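PDB 6BJ5: serine proteinase inhibitor 1 from Myxoma virus, which inhibits serine endopeptidases as a member of the serpin family and is important for the virulence of the myxoma virus. Local coordinates for residues A[178-183]-A[246-251]; A[152-157]-A[304-309]; A[184-189]-A[201-206]. All blocks are in the same frame, centred on the assembly; numbering follows the deposited sequence.

Contact 1: residues A[178-183]-A[246-251]; sequences RMMNKI and VVMPKF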
ATOM      1  N   ARG A 178      12.262 -11.043  17.005  1.00 18.35           N
ATOM      2  CA  ARG A 178      11.824 -12.415  16.888  1.00 15.18           C
ATOM      3  C   ARG A 178      12.175 -12.858  15.473  1.00 34.87           C
ATOM      4  O   ARG A 178      11.466 -12.536  14.514  1.00 32.43           O
ATOM      5  CB  ARG A 178      10.323 -12.404  17.130  1.00 32.89           C
ATOM      6  CG  ARG A 178       9.692 -13.596  17.657  1.00 36.69           C
ATOM      7  CD  ARG A 178      10.049 -13.862  19.069  1.00 24.05           C
ATOM      8  NE  ARG A 178       9.916 -15.296  19.183  1.00 26.16           N
ATOM      9  CZ  ARG A 178      10.883 -16.095  19.587  1.00 30.76           C
ATOM     10  NH1 ARG A 178      12.054 -15.578  19.954  1.00 31.45           N
ATOM     11  NH2 ARG A 178      10.665 -17.400  19.615  1.00 34.49           N
ATOM     12  N   MET A 179      13.298 -13.549  15.334  1.00 33.97           N
ATOM     13  CA  MET A 179      13.757 -13.932  14.010  1.00 36.81           C
ATOM     14  C   MET A 179      13.459 -15.347  13.552  1.00 31.87           C
ATOM     15  O   MET A 179      13.794 -16.329  14.214  1.00 47.22           O
ATOM     16  CB  MET A 179      15.261 -13.662  13.881  1.00 35.45           C
ATOM     17  CG  MET A 179      15.844 -14.032  12.527  1.00 31.70           C
ATOM     18  SD  MET A 179      17.612 -13.698  12.415  1.00 28.43           S
ATOM     19  CE  MET A 179      17.643 -11.931  12.706  1.00 25.21           C
ATOM     20  N   MET A 180      12.829 -15.418  12.387  1.00 25.60           N
ATOM     21  CA  MET A 180      12.503 -16.678  11.743  1.00 21.32           C
ATOM     22  C   MET A 180      13.702 -17.196  10.952  1.00 27.96           C
ATOM     23  O   MET A 180      14.605 -16.440  10.580  1.00 26.08           O
ATOM     24  CB  MET A 180      11.292 -16.492  10.825  1.00 17.10           C
ATOM     25  CG  MET A 180      10.111 -15.833  11.503  1.00 21.14           C
ATOM     26  SD  MET A 180       8.677 -15.752  10.409  1.00 25.70           S
ATOM     27  CE  MET A 180       9.198 -14.619   9.099  1.00 19.29           C
ATOM     28  N   ASN A 181      13.717 -18.511  10.713  1.00 31.01           N
ATOM     29  CA  ASN A 181      14.880 -19.136  10.095  1.00 34.44           C
ATOM     30  C   ASN A 181      14.441 -20.397   9.366  1.00 37.51           C
ATOM     31  O   ASN A 181      13.770 -21.253   9.958  1.00 34.42           O
ATOM     32  CB  ASN A 181      15.936 -19.472  11.152  1.00 39.38           C
ATOM     33  CG  ASN A 181      17.201 -20.102  10.564  1.00 41.44           C
ATOM     34  OD1 ASN A 181      17.328 -20.303   9.355  1.00 41.36           O
ATOM     35  ND2 ASN A 181      18.140 -20.425  11.440  1.00 37.14           N
ATOM     36  N   LYS A 182      14.795 -20.503   8.085  1.00 24.22           N
ATOM     37  CA  LYS A 182      14.469 -21.710   7.327  1.00 25.69           C
ATOM     38  C   LYS A 182      15.453 -21.911   6.174  1.00 38.15           C
ATOM     39  O   LYS A 182      16.170 -20.987   5.753  1.00 29.16           O
ATOM     40  CB  LYS A 182      13.037 -21.670   6.776  1.00 20.71           C
ATOM     41  CG  LYS A 182      12.919 -20.909   5.425  1.00 25.38           C
ATOM     42  CD  LYS A 182      11.489 -20.925   4.924  1.00 31.20           C
ATOM     43  CE  LYS A 182      11.216 -19.814   3.949  1.00 35.55           C
ATOM     44  NZ  LYS A 182      10.091 -20.219   3.048  1.00 44.01           N
ATOM     45  N   ILE A 183      15.457 -23.139   5.655  1.00 37.47           N
ATOM     46  CA  ILE A 183      16.145 -23.466   4.411  1.00 38.65           C
ATOM     47  C   ILE A 183      15.093 -23.706   3.344  1.00 35.09           C
ATOM     48  O   ILE A 183      14.065 -24.350   3.601  1.00 28.23           O
ATOM     49  CB  ILE A 183      17.075 -24.683   4.554  1.00 29.83           C
ATOM     50  CG1 ILE A 183      18.320 -24.298   5.361  1.00 22.46           C
ATOM     51  CG2 ILE A 183      17.449 -25.221   3.188  1.00 29.41           C
ATOM     52  CD1 ILE A 183      19.121 -25.485   5.852  1.00 37.34           C
ATOM     53  N   VAL A 246      17.062 -18.400   4.757  1.00 33.08           N
ATOM     54  CA  VAL A 246      16.380 -17.129   4.975  1.00 31.57           C
ATOM     55  C   VAL A 246      16.248 -16.921   6.475  1.00 25.25           C
ATOM     56  O   VAL A 246      15.662 -17.756   7.175  1.00 25.19           O
ATOM     57  CB  VAL A 246      15.010 -17.115   4.284  1.00 35.80           C
ATOM     58  CG1 VAL A 246      14.286 -15.813   4.514  1.00 25.69           C
ATOM     59  CG2 VAL A 246      15.188 -17.397   2.816  1.00 36.38           C
ATOM     60  N   VAL A 247      16.834 -15.841   6.976  1.00 30.86           N
ATOM     61  CA  VAL A 247      16.747 -15.457   8.377  1.00 22.61           C
ATOM     62  C   VAL A 247      16.093 -14.073   8.401  1.00 33.23           C
ATOM     63  O   VAL A 247      16.729 -13.068   8.060  1.00 31.10           O
ATOM     64  CB  VAL A 247      18.123 -15.445   9.045  1.00 21.11           C
ATOM     65  CG1 VAL A 247      18.019 -15.006  10.505  1.00 17.38           C
ATOM     66  CG2 VAL A 247      18.807 -16.805   8.897  1.00 17.43           C
ATOM     67  N   MET A 248      14.816 -14.001   8.747  1.00 33.23           N
ATOM     68  CA  MET A 248      14.152 -12.711   8.697  1.00 31.74           C
ATOM     69  C   MET A 248      13.210 -12.586   9.868  1.00 31.83           C
ATOM     70  O   MET A 248      12.695 -13.598  10.378  1.00 42.20           O
ATOM     71  CB  MET A 248      13.399 -12.532   7.366  1.00 30.19           C
ATOM     72  CG  MET A 248      12.109 -13.296   7.290  1.00 38.58           C
ATOM     73  SD  MET A 248      11.212 -12.960   5.766  1.00 38.96           S
ATOM     74  CE  MET A 248      10.919 -11.208   5.872  1.00 19.39           C
ATOM     75  N   PRO A 249      12.961 -11.370  10.353  1.00 10.65           N
ATOM     76  CA  PRO A 249      12.116 -11.175  11.528  1.00 20.59           C
ATOM     77  C   PRO A 249      10.644 -11.349  11.221  1.00 25.41           C
ATOM     78  O   PRO A 249      10.174 -11.019  10.135  1.00 30.53           O
ATOM     79  CB  PRO A 249      12.355  -9.709  11.925  1.00 13.87           C
ATOM     80  CG  PRO A 249      13.380  -9.166  10.949  1.00 13.64           C
ATOM     81  CD  PRO A 249      13.373 -10.083   9.768  1.00 12.02           C
ATOM     82  N   LYS A 250       9.914 -11.861  12.204  1.00 22.59           N
ATOM     83  CA  LYS A 250       8.499 -11.560  12.275  1.00 20.51           C
ATOM     84  C   LYS A 250       8.328 -10.052  12.397  1.00 26.90           C
ATOM     85  O   LYS A 250       9.151  -9.360  13.015  1.00 19.33           O
ATOM     86  CB  LYS A 250       7.853 -12.230  13.492  1.00 15.92           C
ATOM     87  CG  LYS A 250       7.856 -13.707  13.438  1.00 33.93           C
ATOM     88  CD  LYS A 250       7.379 -14.288  14.748  1.00 39.97           C
ATOM     89  CE  LYS A 250       5.924 -14.006  14.930  1.00 36.06           C
ATOM     90  NZ  LYS A 250       5.369 -14.811  16.034  1.00 50.22           N
ATOM     91  N   PHE A 251       7.262  -9.527  11.788  1.00 21.98           N
ATOM     92  CA  PHE A 251       6.981  -8.113  11.984  1.00 21.03           C
ATOM     93  C   PHE A 251       5.497  -7.820  11.827  1.00 15.21           C
ATOM     94  O   PHE A 251       4.766  -8.494  11.086  1.00 20.29           O
ATOM     95  CB  PHE A 251       7.812  -7.227  11.052  1.00 26.43           C
ATOM     96  CG  PHE A 251       7.576  -7.456   9.590  1.00 28.12           C
ATOM     97  CD1 PHE A 251       6.552  -6.788   8.922  1.00 27.77           C
ATOM     98  CD2 PHE A 251       8.400  -8.313   8.869  1.00 22.15           C
ATOM     99  CE1 PHE A 251       6.350  -6.982   7.545  1.00 22.29           C
ATOM    100  CE2 PHE A 251       8.200  -8.512   7.505  1.00 24.56           C
ATOM    101  CZ  PHE A 251       7.161  -7.840   6.846  1.00 16.69           C
TER

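Contact 2: residues A[152-157]-A[304-309]; sequences TSWRHV and RGTTAS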
ATOM      1  N   THR A 152      -2.661 -14.729   3.313  1.00 45.35           N
ATOM      2  CA  THR A 152      -2.178 -15.897   2.577  1.00 52.82           C
ATOM      3  C   THR A 152      -0.983 -16.536   3.287  1.00 50.57           C
ATOM      4  O   THR A 152      -0.097 -15.836   3.788  1.00 47.73           O
ATOM      5  CB  THR A 152      -1.754 -15.522   1.145  1.00 54.31           C
ATOM      6  OG1 THR A 152      -2.731 -14.658   0.544  1.00 52.41           O
ATOM      7  CG2 THR A 152      -1.579 -16.784   0.283  1.00 52.69           C
ATOM      8  N   SER A 153      -0.921 -17.865   3.260  1.00 47.59           N
ATOM      9  CA  SER A 153       0.223 -18.565   3.833  1.00 36.36           C
ATOM     10  C   SER A 153       1.403 -18.531   2.875  1.00 35.64           C
ATOM     11  O   SER A 153       1.260 -18.211   1.688  1.00 44.53           O
ATOM     12  CB  SER A 153      -0.114 -20.020   4.126  1.00 24.67           C
ATOM     13  OG  SER A 153      -1.311 -20.114   4.872  1.00 37.59           O
ATOM     14  N   TRP A 154       2.589 -18.812   3.418  1.00 33.68           N
ATOM     15  CA  TRP A 154       3.751 -19.035   2.570  1.00 38.38           C
ATOM     16  C   TRP A 154       3.567 -20.327   1.776  1.00 40.34           C
ATOM     17  O   TRP A 154       2.806 -21.222   2.160  1.00 43.38           O
ATOM     18  CB  TRP A 154       5.039 -19.136   3.398  1.00 34.51           C
ATOM     19  CG  TRP A 154       5.356 -17.938   4.222  1.00 26.75           C
ATOM     20  CD1 TRP A 154       5.375 -17.851   5.591  1.00 23.41           C
ATOM     21  CD2 TRP A 154       5.714 -16.644   3.733  1.00 26.06           C
ATOM     22  NE1 TRP A 154       5.720 -16.568   5.980  1.00 18.64           N
ATOM     23  CE2 TRP A 154       5.933 -15.814   4.854  1.00 23.48           C
ATOM     24  CE3 TRP A 154       5.872 -16.105   2.453  1.00 24.76           C
ATOM     25  CZ2 TRP A 154       6.287 -14.476   4.726  1.00 21.40           C
ATOM     26  CZ3 TRP A 154       6.228 -14.784   2.330  1.00 28.37           C
ATOM     27  CH2 TRP A 154       6.430 -13.980   3.460  1.00 27.69           C
ATOM     28  N   ARG A 155       4.272 -20.426   0.649  1.00 35.24           N
ATOM     29  CA  ARG A 155       4.324 -21.717  -0.025  1.00 44.25           C
ATOM     30  C   ARG A 155       5.040 -22.745   0.863  1.00 51.60           C
ATOM     31  O   ARG A 155       4.542 -23.856   1.085  1.00 51.04           O
ATOM     32  CB  ARG A 155       5.000 -21.577  -1.394  1.00 37.80           C
ATOM     33  CG  ARG A 155       4.939 -22.874  -2.190  1.00 41.90           C
ATOM     34  CD  ARG A 155       5.877 -22.901  -3.386  1.00 59.72           C
ATOM     35  NE  ARG A 155       5.862 -24.233  -3.994  1.00 80.17           N
ATOM     36  CZ  ARG A 155       6.698 -24.649  -4.938  1.00 76.99           C
ATOM     37  NH1 ARG A 155       7.645 -23.842  -5.400  1.00 68.49           N
ATOM     38  NH2 ARG A 155       6.594 -25.886  -5.408  1.00 83.21           N
ATOM     39  N   HIS A 156       6.175 -22.358   1.445  1.00 48.64           N
ATOM     40  CA  HIS A 156       6.901 -23.168   2.425  1.00 34.26           C
ATOM     41  C   HIS A 156       7.018 -22.352   3.701  1.00 35.28           C
ATOM     42  O   HIS A 156       7.813 -21.404   3.762  1.00 28.62           O
ATOM     43  CB  HIS A 156       8.279 -23.548   1.902  1.00 29.47           C
ATOM     44  CG  HIS A 156       8.229 -24.430   0.700  1.00 34.77           C
ATOM     45  ND1 HIS A 156       9.216 -24.433  -0.262  1.00 30.54           N
ATOM     46  CD2 HIS A 156       7.330 -25.373   0.327  1.00 29.55           C
ATOM     47  CE1 HIS A 156       8.903 -25.304  -1.206  1.00 37.88           C
ATOM     48  NE2 HIS A 156       7.769 -25.895  -0.868  1.00 44.63           N
ATOM     49  N   VAL A 157       6.221 -22.724   4.711  1.00 32.35           N
ATOM     50  CA  VAL A 157       6.167 -21.969   5.959  1.00 29.28           C
ATOM     51  C   VAL A 157       7.466 -22.135   6.734  1.00 32.36           C
ATOM     52  O   VAL A 157       8.234 -23.075   6.522  1.00 37.95           O
ATOM     53  CB  VAL A 157       4.984 -22.437   6.813  1.00 34.52           C
ATOM     54  CG1 VAL A 157       3.683 -22.362   6.023  1.00 24.46           C
ATOM     55  CG2 VAL A 157       5.287 -23.847   7.385  1.00 25.45           C
ATOM     56  N   ARG A 304       3.747 -18.406   9.501  1.00 38.87           N
ATOM     57  CA  ARG A 304       2.673 -19.047   8.737  1.00 36.55           C
ATOM     58  C   ARG A 304       2.363 -18.347   7.403  1.00 37.11           C
ATOM     59  O   ARG A 304       1.817 -18.981   6.492  1.00 40.31           O
ATOM     60  CB  ARG A 304       1.435 -19.131   9.637  1.00 33.78           C
ATOM     61  CG  ARG A 304       0.114 -19.462   8.979  1.00 48.06           C
ATOM     62  CD  ARG A 304      -0.197 -20.948   8.876  1.00 65.32           C
ATOM     63  NE  ARG A 304      -1.544 -21.125   8.327  1.00 73.49           N
ATOM     64  CZ  ARG A 304      -1.889 -22.063   7.447  1.00 74.95           C
ATOM     65  NH1 ARG A 304      -0.985 -22.928   6.996  1.00 75.78           N
ATOM     66  NH2 ARG A 304      -3.139 -22.119   7.003  1.00 72.72           N
ATOM     67  N   GLY A 305       2.732 -17.087   7.245  1.00 32.53           N
ATOM     68  CA  GLY A 305       2.379 -16.319   6.060  1.00 33.03           C
ATOM     69  C   GLY A 305       2.253 -14.840   6.400  1.00 30.18           C
ATOM     70  O   GLY A 305       2.880 -14.359   7.339  1.00 36.43           O
ATOM     71  N   THR A 306       1.407 -14.136   5.644  1.00 31.51           N
ATOM     72  CA  THR A 306       1.298 -12.682   5.745  1.00 20.82           C
ATOM     73  C   THR A 306      -0.159 -12.234   5.736  1.00 31.92           C
ATOM     74  O   THR A 306      -0.969 -12.736   4.944  1.00 32.19           O
ATOM     75  CB  THR A 306       2.041 -12.008   4.587  1.00 28.55           C
ATOM     76  OG1 THR A 306       3.451 -12.264   4.710  1.00 36.11           O
ATOM     77  CG2 THR A 306       1.769 -10.478   4.568  1.00 19.94           C
ATOM     78  N   THR A 307      -0.484 -11.255   6.594  1.00 35.11           N
ATOM     79  CA  THR A 307      -1.793 -10.603   6.597  1.00 31.49           C
ATOM     80  C   THR A 307      -1.571  -9.118   6.363  1.00 25.67           C
ATOM     81  O   THR A 307      -0.847  -8.472   7.127  1.00 30.93           O
ATOM     82  CB  THR A 307      -2.546 -10.824   7.912  1.00 37.41           C
ATOM     83  OG1 THR A 307      -2.677 -12.228   8.166  1.00 46.19           O
ATOM     84  CG2 THR A 307      -3.966 -10.205   7.824  1.00 18.49           C
ATOM     85  N   ALA A 308      -2.165  -8.584   5.293  1.00 24.60           N
ATOM     86  CA  ALA A 308      -1.908  -7.208   4.879  1.00 27.59           C
ATOM     87  C   ALA A 308      -3.215  -6.500   4.574  1.00 31.99           C
ATOM     88  O   ALA A 308      -4.125  -7.061   3.950  1.00 25.91           O
ATOM     89  CB  ALA A 308      -1.007  -7.119   3.649  1.00 19.84           C
ATOM     90  N   SER A 309      -3.256  -5.225   4.925  1.00 28.92           N
ATOM     91  CA  SER A 309      -4.500  -4.492   4.850  1.00 30.90           C
ATOM     92  C   SER A 309      -4.207  -3.048   4.501  1.00 26.70           C
ATOM     93  O   SER A 309      -3.222  -2.474   4.988  1.00 20.51           O
ATOM     94  CB  SER A 309      -5.210  -4.575   6.205  1.00 17.71           C
ATOM     95  OG  SER A 309      -6.459  -3.973   6.121  1.00 34.69           O
TER

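Contact 3: residues A[184-189]-A[201-206]; sequences DTLKTE and TELPYK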
ATOM      1  N   ASP A 184      15.318 -23.125   2.170  1.00 29.51           N
ATOM      2  CA  ASP A 184      14.334 -23.175   1.100  1.00 41.61           C
ATOM      3  C   ASP A 184      15.071 -22.817  -0.182  1.00 37.48           C
ATOM      4  O   ASP A 184      16.104 -22.135  -0.147  1.00 38.53           O
ATOM      5  CB  ASP A 184      13.168 -22.208   1.398  1.00 55.66           C
ATOM      6  CG  ASP A 184      11.946 -22.440   0.528  1.00 58.45           C
ATOM      7  OD1 ASP A 184      12.042 -23.205  -0.449  1.00 66.14           O
ATOM      8  OD2 ASP A 184      10.883 -21.850   0.840  1.00 54.15           O
ATOM      9  N   THR A 185      14.545 -23.305  -1.308  1.00 41.23           N
ATOM     10  CA  THR A 185      15.019 -22.942  -2.645  1.00 50.20           C
ATOM     11  C   THR A 185      14.084 -21.924  -3.278  1.00 43.10           C
ATOM     12  O   THR A 185      12.883 -22.188  -3.458  1.00 29.22           O
ATOM     13  CB  THR A 185      15.240 -24.156  -3.555  1.00 61.67           C
ATOM     14  OG1 THR A 185      15.823 -25.243  -2.820  1.00 72.12           O
ATOM     15  CG2 THR A 185      16.000 -23.803  -4.832  1.00 59.78           C
ATOM     16  N   LEU A 186      14.671 -20.773  -3.626  1.00 42.59           N
ATOM     17  CA  LEU A 186      14.012 -19.522  -3.945  1.00 41.69           C
ATOM     18  C   LEU A 186      14.852 -18.771  -4.970  1.00 46.11           C
ATOM     19  O   LEU A 186      16.076 -18.918  -5.006  1.00 41.91           O
ATOM     20  CB  LEU A 186      13.916 -18.642  -2.702  1.00 30.12           C
ATOM     21  CG  LEU A 186      13.426 -19.224  -1.387  1.00 34.53           C
ATOM     22  CD1 LEU A 186      13.780 -18.233  -0.267  1.00 30.05           C
ATOM     23  CD2 LEU A 186      11.926 -19.558  -1.430  1.00 37.76           C
ATOM     24  N   LYS A 187      14.207 -17.895  -5.736  1.00 43.44           N
ATOM     25  CA  LYS A 187      14.955 -17.025  -6.640  1.00 45.15           C
ATOM     26  C   LYS A 187      15.660 -15.932  -5.835  1.00 44.39           C
ATOM     27  O   LYS A 187      15.086 -15.375  -4.894  1.00 49.56           O
ATOM     28  CB  LYS A 187      14.017 -16.433  -7.708  1.00 42.44           C
ATOM     29  CG  LYS A 187      13.346 -17.507  -8.592  1.00 46.95           C
ATOM     30  CD  LYS A 187      12.474 -16.942  -9.712  1.00 60.24           C
ATOM     31  CE  LYS A 187      11.379 -17.937 -10.112  1.00 60.85           C
ATOM     32  NZ  LYS A 187      10.383 -17.344 -11.043  1.00 63.46           N
ATOM     33  N   THR A 188      16.918 -15.640  -6.192  1.00 32.45           N
ATOM     34  CA  THR A 188      17.743 -14.677  -5.465  1.00 33.28           C
ATOM     35  C   THR A 188      18.788 -14.130  -6.421  1.00 36.82           C
ATOM     36  O   THR A 188      19.023 -14.696  -7.490  1.00 45.44           O
ATOM     37  CB  THR A 188      18.487 -15.320  -4.278  1.00 43.83           C
ATOM     38  OG1 THR A 188      17.702 -16.352  -3.687  1.00 53.27           O
ATOM     39  CG2 THR A 188      18.836 -14.282  -3.215  1.00 44.72           C
ATOM     40  N   GLU A 189      19.441 -13.040  -6.005  1.00 28.09           N
ATOM     41  CA  GLU A 189      20.592 -12.504  -6.721  1.00 32.46           C
ATOM     42  C   GLU A 189      21.073 -11.282  -5.960  1.00 29.57           C
ATOM     43  O   GLU A 189      20.339 -10.725  -5.142  1.00 39.59           O
ATOM     44  CB  GLU A 189      20.284 -12.156  -8.204  1.00 39.99           C
ATOM     45  CG  GLU A 189      21.457 -11.531  -8.969  1.00 49.25           C
ATOM     46  CD  GLU A 189      22.616 -12.508  -9.197  1.00 60.62           C
ATOM     47  OE1 GLU A 189      22.434 -13.723  -8.976  1.00 66.38           O
ATOM     48  OE2 GLU A 189      23.722 -12.057  -9.563  1.00 66.90           O
ATOM     49  N   THR A 201      15.106 -11.416  -2.911  1.00 23.33           N
ATOM     50  CA  THR A 201      14.741 -12.811  -2.742  1.00 27.72           C
ATOM     51  C   THR A 201      13.225 -12.927  -2.790  1.00 30.03           C
ATOM     52  O   THR A 201      12.525 -12.152  -2.137  1.00 31.37           O
ATOM     53  CB  THR A 201      15.287 -13.339  -1.401  1.00 30.47           C
ATOM     54  OG1 THR A 201      16.713 -13.159  -1.358  1.00 26.07           O
ATOM     55  CG2 THR A 201      14.927 -14.807  -1.197  1.00 20.49           C
ATOM     56  N   GLU A 202      12.719 -13.923  -3.514  1.00 32.31           N
ATOM     57  CA  GLU A 202      11.284 -14.061  -3.723  1.00 22.86           C
ATOM     58  C   GLU A 202      10.734 -15.161  -2.834  1.00 27.16           C
ATOM     59  O   GLU A 202      11.025 -16.343  -3.030  1.00 40.27           O
ATOM     60  CB  GLU A 202      10.960 -14.335  -5.196  1.00 24.13           C
ATOM     61  CG  GLU A 202       9.466 -14.298  -5.415  1.00 28.17           C
ATOM     62  CD  GLU A 202       9.047 -14.281  -6.852  1.00 39.84           C
ATOM     63  OE1 GLU A 202       9.514 -13.395  -7.602  1.00 38.64           O
ATOM     64  OE2 GLU A 202       8.182 -15.098  -7.208  1.00 55.95           O
ATOM     65  N   LEU A 203       9.896 -14.771  -1.899  1.00 34.99           N
ATOM     66  CA  LEU A 203       9.190 -15.694  -1.029  1.00 33.89           C
ATOM     67  C   LEU A 203       7.787 -15.879  -1.570  1.00 38.19           C
ATOM     68  O   LEU A 203       6.958 -14.970  -1.440  1.00 49.74           O
ATOM     69  CB  LEU A 203       9.146 -15.144   0.394  1.00 35.36           C
ATOM     70  CG  LEU A 203      10.482 -14.741   1.003  1.00 41.24           C
ATOM     71  CD1 LEU A 203      10.224 -13.858   2.202  1.00 42.51           C
ATOM     72  CD2 LEU A 203      11.220 -15.982   1.442  1.00 41.60           C
ATOM     73  N   PRO A 204       7.479 -16.983  -2.235  1.00 48.56           N
ATOM     74  CA  PRO A 204       6.125 -17.154  -2.767  1.00 45.49           C
ATOM     75  C   PRO A 204       5.105 -17.537  -1.708  1.00 43.29           C
ATOM     76  O   PRO A 204       5.382 -18.308  -0.788  1.00 45.71           O
ATOM     77  CB  PRO A 204       6.297 -18.286  -3.786  1.00 37.41           C
ATOM     78  CG  PRO A 204       7.473 -19.056  -3.299  1.00 25.49           C
ATOM     79  CD  PRO A 204       8.404 -18.031  -2.712  1.00 37.78           C
ATOM     80  N   TYR A 205       3.883 -17.038  -1.896  1.00 47.52           N
ATOM     81  CA  TYR A 205       2.766 -17.415  -1.042  1.00 46.58           C
ATOM     82  C   TYR A 205       2.125 -18.665  -1.611  1.00 39.57           C
ATOM     83  O   TYR A 205       2.440 -19.089  -2.721  1.00 36.42           O
ATOM     84  CB  TYR A 205       1.731 -16.293  -0.937  1.00 45.05           C
ATOM     85  CG  TYR A 205       2.237 -15.096  -0.188  1.00 42.10           C
ATOM     86  CD1 TYR A 205       2.377 -15.123   1.189  1.00 34.97           C
ATOM     87  CD2 TYR A 205       2.626 -13.950  -0.874  1.00 33.45           C
ATOM     88  CE1 TYR A 205       2.875 -14.036   1.858  1.00 35.75           C
ATOM     89  CE2 TYR A 205       3.115 -12.865  -0.222  1.00 22.79           C
ATOM     90  CZ  TYR A 205       3.247 -12.912   1.144  1.00 35.04           C
ATOM     91  OH  TYR A 205       3.750 -11.821   1.802  1.00 43.01           O
ATOM     92  N   LYS A 206       1.206 -19.259  -0.839  1.00 50.69           N
ATOM     93  CA  LYS A 206       0.690 -20.577  -1.201  1.00 63.57           C
ATOM     94  C   LYS A 206      -0.147 -20.511  -2.477  1.00 79.92           C
ATOM     95  O   LYS A 206      -0.231 -21.494  -3.216  1.00 84.06           O
ATOM     96  CB  LYS A 206      -0.098 -21.171  -0.026  1.00 63.19           C
ATOM     97  CG  LYS A 206      -1.021 -22.342  -0.351  1.00 75.66           C
ATOM     98  CD  LYS A 206      -1.812 -22.777   0.888  1.00 85.19           C
ATOM     99  CE  LYS A 206      -2.971 -23.720   0.555  1.00 84.91           C
ATOM    100  NZ  LYS A 206      -4.055 -23.615   1.582  1.00 77.41           N
TER

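Contact 1: residues A[178-183]-A[246-251]
M180 and M248 face each other as an antiparallel hydrogen-bonded pair, and two residues further along K182 and V246 do the same. M180 N donates to M248 O over 2.7 Å. M248 N returns a bond to M180 O at 3.1 Å. The K182 N to V246 O bond is 3.0 Å long, and V246 N to K182 O is 2.9 Å. At the far end K250 N donates to R178 O over 2.9 Å. In the non-hydrogen-bonded pairs, M179 with P249 and N181 with V247, the backbones come closer and CA-H groups point at carbonyl oxygens.

The apolar packing centres on M180. Its CG is anti to the carbonyl carbon (chi1 -51°) and the chain bends at chi3. The methyl CE then lies 3.7 Å from M248 CG, with the two methionines side by side. K250 comes at about a right angle to M180 and brings its CG to 3.7 Å from M180 SD. R178 CG and K250 CD meet at 3.8 Å, the two chains running the same way. V247 CG2 packs beside the amide of N181.

The polar ends find partners elsewhere. R178 forms a salt bridge with D165, which probably eases its closeness to K250. N181 OD1 is bonded to Q245. K182 NZ reaches D184 and H156 O, and it makes a cation-pi contact with F158.

The pair matches strands 3 and 2 of serpin sheet C. Strand 173-185 sits here between strands 243-258 and 164-170. Strand 243-258 is itself joined, through V246 and V247, by a parallel strand of the second chain. N13, A12 and F16 of that chain pack against M179, M248 and P249.

Contact 2: residues A[152-157]-A[304-309]
W154 lays its indole flat against G305. G305 CA sits over the five-membered ring, 3.5 Å from its centroid and 20° off the ring normal, a CH-pi contact. W154 CG is anti to the carbonyl carbon (chi1 -59°), which starts the side chain toward G305. The six-membered ring carries on to T306, and T306 OG1 is 3.6 Å from W154 CZ2, approaching obliquely. Y205 links both residues: its ring stacks on W154 and its OH is hydrogen-bonded to T306 OG1. W154 NE1 is held by D302 O, which helps fix the rotation of the indole.

S153 and R304 meet in a different way. In R304, chi2 (89°) turns CD aside; the guanidinium further out lies with one face against S153. S153 OG is above the centre of that plane, 3.3 Å from R304 CZ. This is a face contact and not a hydrogen bond. V157 CG1 touches R304 O at 3.9 Å.

The backbones set this geometry. T152 and T306 form an antiparallel hydrogen-bonded pair, with T152 N to T306 O at 3.1 Å and T306 N to T152 O at 2.9 Å. S153 and G305 are then drawn together, CA to CA 3.8 Å. The backbone angles of G305 suit glycine, and a CB would run into T152 O and S153 CA. This lets the strands come so close. W154 N closes the end with a 3.2 Å bond to R304 O.

Strand 305-314 lies between strands 142-153 and 293-302 and is antiparallel to both. This is the place of the inserted reactive-centre strand in the main sheet of a relaxed serpin. The position of W154, just after the end of strand 142-153, is consistent with the serpin breach, where insertion begins.

Contact 3: residues A[184-189]-A[201-206]
K187 and E202 are joined by one backbone hydrogen bond, E202 N to K187 O, 3.1 Å long. The same K187 O receives the CA-H of T201 at 3.4 Å from T201 CA. T188 and T201 lie opposite each other, CA to CA 4.5 Å, but that antiparallel pairing is loose. The backbones pair only around these residues and then part: D184 belongs to strand 173-185, while Y205 turns off toward W154.

L186 carries the side-chain contact. The two methyls of L186 meet different partners. CD1 meets T201 CG2 at 3.7 Å and L203 CD2 at 3.8 Å. CD2 lies 3.7 Å from E202 O and rests on P204 CD at 4.0 Å. The side chains of T201, L203 and P204 all cross the leucine at a slant. T188 and T201 lie side by side, pointing the same way. K187 NZ is 5.0 Å from E202 OE2, so any attraction is at a distance. E202 has nearer partners in the second chain, a salt bridge with K23 and a hydrogen bond with Y21.

V246 covers L186 from strand 243-258. Strands 188-191 and 198-204 form a beta hairpin, the start of an antiparallel sheet that continues in strand 210-217. Its place just after strand 173-185 fits the first two strands of serpin sheet B.

Overall arrangement
The three contacts fall in different sheets of the serpin fold. Contact 1 lies in what corresponds to sheet C and contact 2 in sheet A; strand 243-258 runs on from one to the other. Contact 3 uses the end of strand 173-185, shared with contact 1, and the hairpin that opens sheet B. Their centres are about 13 Å apart in every pair. Contact 3 is mostly buried and apolar, with a single backbone bond. Contact 1 is a regular ladder, partly buried, with charged residues at its edges. Contact 2, also partly buried, adds an aromatic face. S153 O and R155 N of contact 2 probably bond the backbone of residues 204-206 of contact 3.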